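PDB 6N9J: clostripain-related protein from Bacteroides thetaiotaomicron, which is a secreted cysteine protease of the C11 (clostripain) family that probably cleaves peptide bonds through a catalytic cysteine, caught here with a covalent peptide inhibitor. Local coordinates for residues V13-A18 with G106-S111; I156-C161 with D177-S182. All blocks are in the same frame, centred on the assembly; numbering follows the deposited sequence.

Contact 1. Residues V13-A18 with G106-S111; sequences VLVYIA and GVVFWS
Ser111 OG meets Ala18 O at 2.8 Å, donating its proton in the plane of that carbonyl. Its torsion sets the bond up: OG stands anti to its own backbone N (chi1 -160°), turned toward the end of strand 13-18. The same OG accepts from Gln129 N, and Ala18 O takes a second donor, Asn21 ND2, which leaves both oxygens doubly held. Behind this end the parallel strands exchange main-chain bonds in register. Leu14 N reaches Gly106 O from above the carbonyl plane (3.1 Å), whereas Val108 N to Leu14 O and Tyr16 N to Val108 O are nearly collinear with their carbonyls. Trp110 N gives to Tyr16 O at 2.9 Å; the last bond, Ala18 N to Trp110 O, is bent to 132° at the hydrogen and weak. On the side of Val13 and Val15, Ile17 CG2 lies over one face of the Trp110 indole, 4.0 Å from the centroid of its six-membered ring, a CH-pi contact. The indole NE1 is bound by Asp30, and on the other side of the sheet Tyr16 OH by Ser83 O. An alanine at Ser111 would probably leave Ala18 O with Asn21 ND2 alone and Gln129 N without this acceptor. The hydroxyls of Ser111 and Tyr16 and the indole N-H are each matched, so the strand junction holds by hydrogen bonding as well as by apolar packing.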
loop_
_atom_site.group_PDB
_atom_site.type_symbol
_atom_site.label_atom_id
_atom_site.label_comp_id
_atom_site.label_asym_id
_atom_site.label_seq_id
_atom_site.Cartn_x
_atom_site.Cartn_y
_atom_site.Cartn_z
ATOM N N VAL A 13 -12.832 -3.994 -9.498
ATOM C CA VAL A 13 -11.671 -3.373 -8.866
ATOM C C VAL A 13 -11.681 -1.887 -9.143
ATOM O O VAL A 13 -11.767 -1.467 -10.299
ATOM C CB VAL A 13 -10.328 -3.969 -9.361
ATOM C CG1 VAL A 13 -9.138 -3.263 -8.672
ATOM C CG2 VAL A 13 -10.279 -5.466 -9.105
ATOM N N LEU A 14 -11.607 -1.098 -8.073
ATOM C CA LEU A 14 -11.475 0.340 -8.176
ATOM C C LEU A 14 -10.015 0.781 -8.013
ATOM O O LEU A 14 -9.375 0.465 -7.006
ATOM C CB LEU A 14 -12.345 1.027 -7.116
ATOM C CG LEU A 14 -12.140 2.541 -6.951
ATOM C CD1 LEU A 14 -12.570 3.280 -8.234
ATOM C CD2 LEU A 14 -12.917 3.062 -5.752
ATOM N N VAL A 15 -9.482 1.501 -8.999
ATOM C CA VAL A 15 -8.189 2.157 -8.814
ATOM C C VAL A 15 -8.409 3.606 -8.392
ATOM O O VAL A 15 -8.968 4.411 -9.157
ATOM C CB VAL A 15 -7.331 2.131 -10.079
ATOM C CG1 VAL A 15 -5.956 2.771 -9.788
ATOM C CG2 VAL A 15 -7.180 0.723 -10.570
ATOM N N TYR A 16 -7.988 3.931 -7.174
ATOM C CA TYR A 16 -8.293 5.230 -6.578
ATOM C C TYR A 16 -7.061 6.127 -6.587
ATOM O O TYR A 16 -6.126 5.933 -5.796
ATOM C CB TYR A 16 -8.806 5.056 -5.147
ATOM C CG TYR A 16 -9.417 6.298 -4.540
ATOM C CD1 TYR A 16 -8.620 7.373 -4.123
ATOM C CD2 TYR A 16 -10.786 6.396 -4.368
ATOM C CE1 TYR A 16 -9.190 8.522 -3.574
ATOM C CE2 TYR A 16 -11.365 7.528 -3.821
ATOM C CZ TYR A 16 -10.565 8.587 -3.413
ATOM O OH TYR A 16 -11.163 9.702 -2.863
ATOM N N ILE A 17 -7.064 7.114 -7.477
ATOM C CA ILE A 17 -5.880 7.937 -7.688
ATOM C C ILE A 17 -6.012 9.327 -7.081
ATOM O O ILE A 17 -6.590 10.220 -7.696
ATOM C CB ILE A 17 -5.568 8.084 -9.188
ATOM C CG1 ILE A 17 -5.331 6.703 -9.792
ATOM C CG2 ILE A 17 -4.348 8.999 -9.406
ATOM C CD1 ILE A 17 -5.244 6.709 -11.309
ATOM N N ALA A 18 -5.485 9.491 -5.869
ATOM C CA ALA A 18 -5.350 10.813 -5.275
ATOM C C ALA A 18 -4.028 11.417 -5.744
ATOM O O ALA A 18 -2.982 11.248 -5.110
ATOM C CB ALA A 18 -5.419 10.743 -3.759
ATOM N N GLY A 106 -11.925 -5.570 -5.196
ATOM C CA GLY A 106 -10.560 -5.174 -4.917
ATOM C C GLY A 106 -10.440 -3.665 -5.022
ATOM O O GLY A 106 -11.315 -2.997 -5.603
ATOM N N VAL A 107 -9.359 -3.123 -4.472
ATOM C CA VAL A 107 -9.130 -1.681 -4.527
ATOM C C VAL A 107 -7.635 -1.379 -4.527
ATOM O O VAL A 107 -6.843 -2.090 -3.890
ATOM C CB VAL A 107 -9.825 -0.944 -3.348
ATOM C CG1 VAL A 107 -9.231 -1.367 -2.014
ATOM C CG2 VAL A 107 -9.742 0.578 -3.517
ATOM N N VAL A 108 -7.254 -0.333 -5.259
ATOM C CA VAL A 108 -5.867 0.133 -5.278
ATOM C C VAL A 108 -5.819 1.580 -4.801
ATOM O O VAL A 108 -6.500 2.446 -5.377
ATOM C CB VAL A 108 -5.245 0.043 -6.687
ATOM C CG1 VAL A 108 -3.772 0.406 -6.647
ATOM C CG2 VAL A 108 -5.450 -1.349 -7.277
ATOM N N PHE A 109 -5.058 1.843 -3.739
ATOM C CA PHE A 109 -4.893 3.216 -3.267
ATOM C C PHE A 109 -3.596 3.780 -3.796
ATOM O O PHE A 109 -2.534 3.383 -3.358
ATOM C CB PHE A 109 -4.925 3.287 -1.745
ATOM C CG PHE A 109 -6.279 3.015 -1.166
ATOM C CD1 PHE A 109 -7.307 3.924 -1.331
ATOM C CD2 PHE A 109 -6.528 1.844 -0.471
ATOM C CE1 PHE A 109 -8.561 3.668 -0.813
ATOM C CE2 PHE A 109 -7.775 1.585 0.055
ATOM C CZ PHE A 109 -8.792 2.493 -0.116
ATOM N N TRP A 110 -3.716 4.711 -4.741
ATOM C CA TRP A 110 -2.593 5.308 -5.463
ATOM C C TRP A 110 -2.339 6.735 -4.981
ATOM O O TRP A 110 -3.139 7.633 -5.252
ATOM C CB TRP A 110 -2.922 5.285 -6.957
ATOM C CG TRP A 110 -1.871 5.649 -7.989
ATOM C CD1 TRP A 110 -1.347 4.813 -8.939
ATOM C CD2 TRP A 110 -1.305 6.944 -8.247
ATOM N NE1 TRP A 110 -0.468 5.493 -9.744
ATOM C CE2 TRP A 110 -0.425 6.802 -9.345
ATOM C CE3 TRP A 110 -1.435 8.205 -7.644
ATOM C CZ2 TRP A 110 0.309 7.868 -9.856
ATOM C CZ3 TRP A 110 -0.693 9.264 -8.148
ATOM C CH2 TRP A 110 0.168 9.088 -9.240
ATOM N N SER A 111 -1.229 6.949 -4.277
ATOM C CA SER A 111 -0.866 8.276 -3.780
ATOM C C SER A 111 0.443 8.245 -3.013
ATOM O O SER A 111 1.194 7.264 -3.063
ATOM C CB SER A 111 -1.952 8.841 -2.859
ATOM O OG SER A 111 -1.845 10.243 -2.746
#

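Contact 2. Residues I156-C161 with D177-S182; sequences ILFDAC and DYFIGS
The Phe158 and Phe179 rings run alongside each other from adjacent parallel strands. Phe158 CE2 comes to the edge of the Phe179 ring, near its plane, 4.1 Å from Phe179 CD2. Ile156 serves both rings: its CG2 sits 4.0 Å above one face of Phe158, nearer the ring's border than its centre, while its CD1 approaches Phe179 CE2 obliquely at 3.7 Å. Trp127 meets the Phe158 ring from outside the two strands. On the other side of the sheet Leu157 CD1 packs on Ile180 CG2 at 3.6 Å; Leu157 CG, anti to the backbone N (chi1 164°), brings that methyl within range. Three main-chain bonds, each 2.9 Å, join the strands: Ile156 N to Tyr178 O, Ile180 N to Ile156 O, and Phe158 N to Ile180 O; in the last the donor lies almost on the carbonyl axis (177°), though the bond is bent to 154° at the hydrogen. Where the chains diverge, a water accepts from Ser182 N at 2.6 Å and lies 2.7 Å from Ala160 O and 3.1 Å from Phe158 O. Strand 155-159, helix 166-171 and strand 178-181 form a beta-alpha-beta unit; the first strand leads to Cys161, whose SG is covalently linked to the peptide inhibitor: an active-site cysteine just past a strand end, as in other clan CD proteases.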
loop_
_atom_site.group_PDB
_atom_site.type_symbol
_atom_site.label_atom_id
_atom_site.label_comp_id
_atom_site.label_asym_id
_atom_site.label_seq_id
_atom_site.Cartn_x
_atom_site.Cartn_y
_atom_site.Cartn_z
ATOM N N ILE A 156 -6.437 -5.274 -0.861
ATOM C CA ILE A 156 -6.105 -3.865 -1.009
ATOM C C ILE A 156 -4.644 -3.752 -1.460
ATOM O O ILE A 156 -3.743 -4.330 -0.853
ATOM C CB ILE A 156 -6.320 -3.105 0.304
ATOM C CG1 ILE A 156 -7.798 -3.098 0.674
ATOM C CG2 ILE A 156 -5.797 -1.689 0.212
ATOM C CD1 ILE A 156 -8.060 -2.551 2.063
ATOM N N LEU A 157 -4.405 -3.049 -2.555
ATOM C CA LEU A 157 -3.031 -2.793 -2.976
ATOM C C LEU A 157 -2.706 -1.337 -2.706
ATOM O O LEU A 157 -3.364 -0.445 -3.238
ATOM C CB LEU A 157 -2.829 -3.134 -4.455
ATOM C CG LEU A 157 -1.579 -2.573 -5.138
ATOM C CD1 LEU A 157 -0.293 -3.223 -4.625
ATOM C CD2 LEU A 157 -1.672 -2.730 -6.648
ATOM N N PHE A 158 -1.720 -1.095 -1.835
ATOM C CA PHE A 158 -1.241 0.254 -1.628
ATOM C C PHE A 158 -0.118 0.542 -2.598
ATOM O O PHE A 158 1.007 0.079 -2.424
ATOM C CB PHE A 158 -0.755 0.475 -0.189
ATOM C CG PHE A 158 -1.863 0.672 0.804
ATOM C CD1 PHE A 158 -2.635 1.820 0.782
ATOM C CD2 PHE A 158 -2.116 -0.277 1.771
ATOM C CE1 PHE A 158 -3.655 2.023 1.702
ATOM C CE2 PHE A 158 -3.141 -0.090 2.694
ATOM C CZ PHE A 158 -3.907 1.072 2.654
ATOM N N ASP A 159 -0.430 1.316 -3.626
ATOM C CA ASP A 159 0.598 1.801 -4.529
ATOM C C ASP A 159 1.102 3.141 -3.981
ATOM O O ASP A 159 0.897 4.199 -4.582
ATOM C CB ASP A 159 0.058 1.938 -5.958
ATOM C CG ASP A 159 1.165 1.894 -7.008
ATOM O OD1 ASP A 159 2.319 1.587 -6.645
ATOM O OD2 ASP A 159 0.881 2.159 -8.196
ATOM N N ALA A 160 1.737 3.059 -2.818
ATOM C CA ALA A 160 2.103 4.201 -1.994
ATOM C C ALA A 160 3.210 3.781 -1.015
ATOM O O ALA A 160 3.274 2.614 -0.617
ATOM C CB ALA A 160 0.887 4.720 -1.245
ATOM N N CYS A 161 4.072 4.725 -0.636
ATOM C CA CYS A 161 5.207 4.445 0.248
ATOM C C CYS A 161 4.812 3.991 1.649
ATOM O O CYS A 161 3.834 4.488 2.222
ATOM C CB CYS A 161 6.106 5.683 0.387
ATOM S SG CYS A 161 7.036 6.172 -1.085
ATOM N N ASP A 177 -9.131 -9.105 2.969
ATOM C CA ASP A 177 -8.482 -10.377 3.260
ATOM C C ASP A 177 -6.962 -10.324 3.072
ATOM O O ASP A 177 -6.235 -11.086 3.690
ATOM C CB ASP A 177 -9.065 -11.487 2.386
ATOM C CG ASP A 177 -10.547 -11.686 2.614
ATOM O OD1 ASP A 177 -10.985 -11.634 3.782
ATOM O OD2 ASP A 177 -11.280 -11.869 1.623
ATOM N N TYR A 178 -6.485 -9.453 2.193
ATOM C CA TYR A 178 -5.053 -9.385 1.897
ATOM C C TYR A 178 -4.612 -7.956 1.645
ATOM O O TYR A 178 -5.361 -7.156 1.082
ATOM C CB TYR A 178 -4.704 -10.253 0.680
ATOM C CG TYR A 178 -5.057 -11.714 0.861
ATOM C CD1 TYR A 178 -4.143 -12.596 1.419
ATOM C CD2 TYR A 178 -6.309 -12.209 0.484
ATOM C CE1 TYR A 178 -4.459 -13.935 1.604
ATOM C CE2 TYR A 178 -6.637 -13.550 0.665
ATOM C CZ TYR A 178 -5.701 -14.408 1.238
ATOM O OH TYR A 178 -5.983 -15.745 1.429
ATOM N N PHE A 179 -3.384 -7.652 2.055
ATOM C CA PHE A 179 -2.793 -6.336 1.859
ATOM C C PHE A 179 -1.503 -6.469 1.065
ATOM O O PHE A 179 -0.610 -7.210 1.457
ATOM C CB PHE A 179 -2.507 -5.652 3.206
ATOM C CG PHE A 179 -3.737 -5.196 3.929
ATOM C CD1 PHE A 179 -4.441 -6.071 4.747
ATOM C CD2 PHE A 179 -4.193 -3.892 3.793
ATOM C CE1 PHE A 179 -5.578 -5.658 5.414
ATOM C CE2 PHE A 179 -5.332 -3.468 4.454
ATOM C CZ PHE A 179 -6.028 -4.354 5.264
ATOM N N ILE A 180 -1.399 -5.738 -0.039
ATOM C CA ILE A 180 -0.197 -5.770 -0.856
ATOM C C ILE A 180 0.473 -4.403 -0.807
ATOM O O ILE A 180 -0.148 -3.381 -1.115
ATOM C CB ILE A 180 -0.496 -6.168 -2.336
ATOM C CG1 ILE A 180 -1.328 -7.451 -2.413
ATOM C CG2 ILE A 180 0.783 -6.354 -3.124
ATOM C CD1 ILE A 180 -2.823 -7.188 -2.602
ATOM N N GLY A 181 1.745 -4.381 -0.418
ATOM C CA GLY A 181 2.484 -3.133 -0.359
ATOM C C GLY A 181 3.980 -3.267 -0.133
ATOM O O GLY A 181 4.508 -4.370 -0.117
ATOM N N SER A 182 4.657 -2.128 0.019
ATOM C CA SER A 182 6.082 -2.091 0.368
ATOM C C SER A 182 6.238 -1.512 1.756
ATOM O O SER A 182 5.513 -0.590 2.112
ATOM C CB SER A 182 6.881 -1.245 -0.625
ATOM O OG SER A 182 8.256 -1.222 -0.272
HETATM O O HOH W 1 3.075 -0.020 -0.066
#

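Overall arrangement
Contacts 1 and 2 follow each other along the chain, and their centres lie about 10 Å apart. Both belong to one mixed sheet, in which strand 105-110 of contact 1 neighbours strand 155-159 of contact 2, giving the parallel order 9-18, 105-110, 155-159, 178-181. Two probable backbone hydrogen bonds bridge them, Phe109 N to Leu157 O and Val107 O to Leu157 N, each 2.9 Å. Helix 24-37 packs on contact 1 and helix 206-221 on contact 2, while Tyr193 of helix 193-200 reaches Trp110 and Asp159. The strands end on a common side: the bound peptide packs on Trp110 and is covalently joined to Cys161, so both contacts help form the inhibitor site.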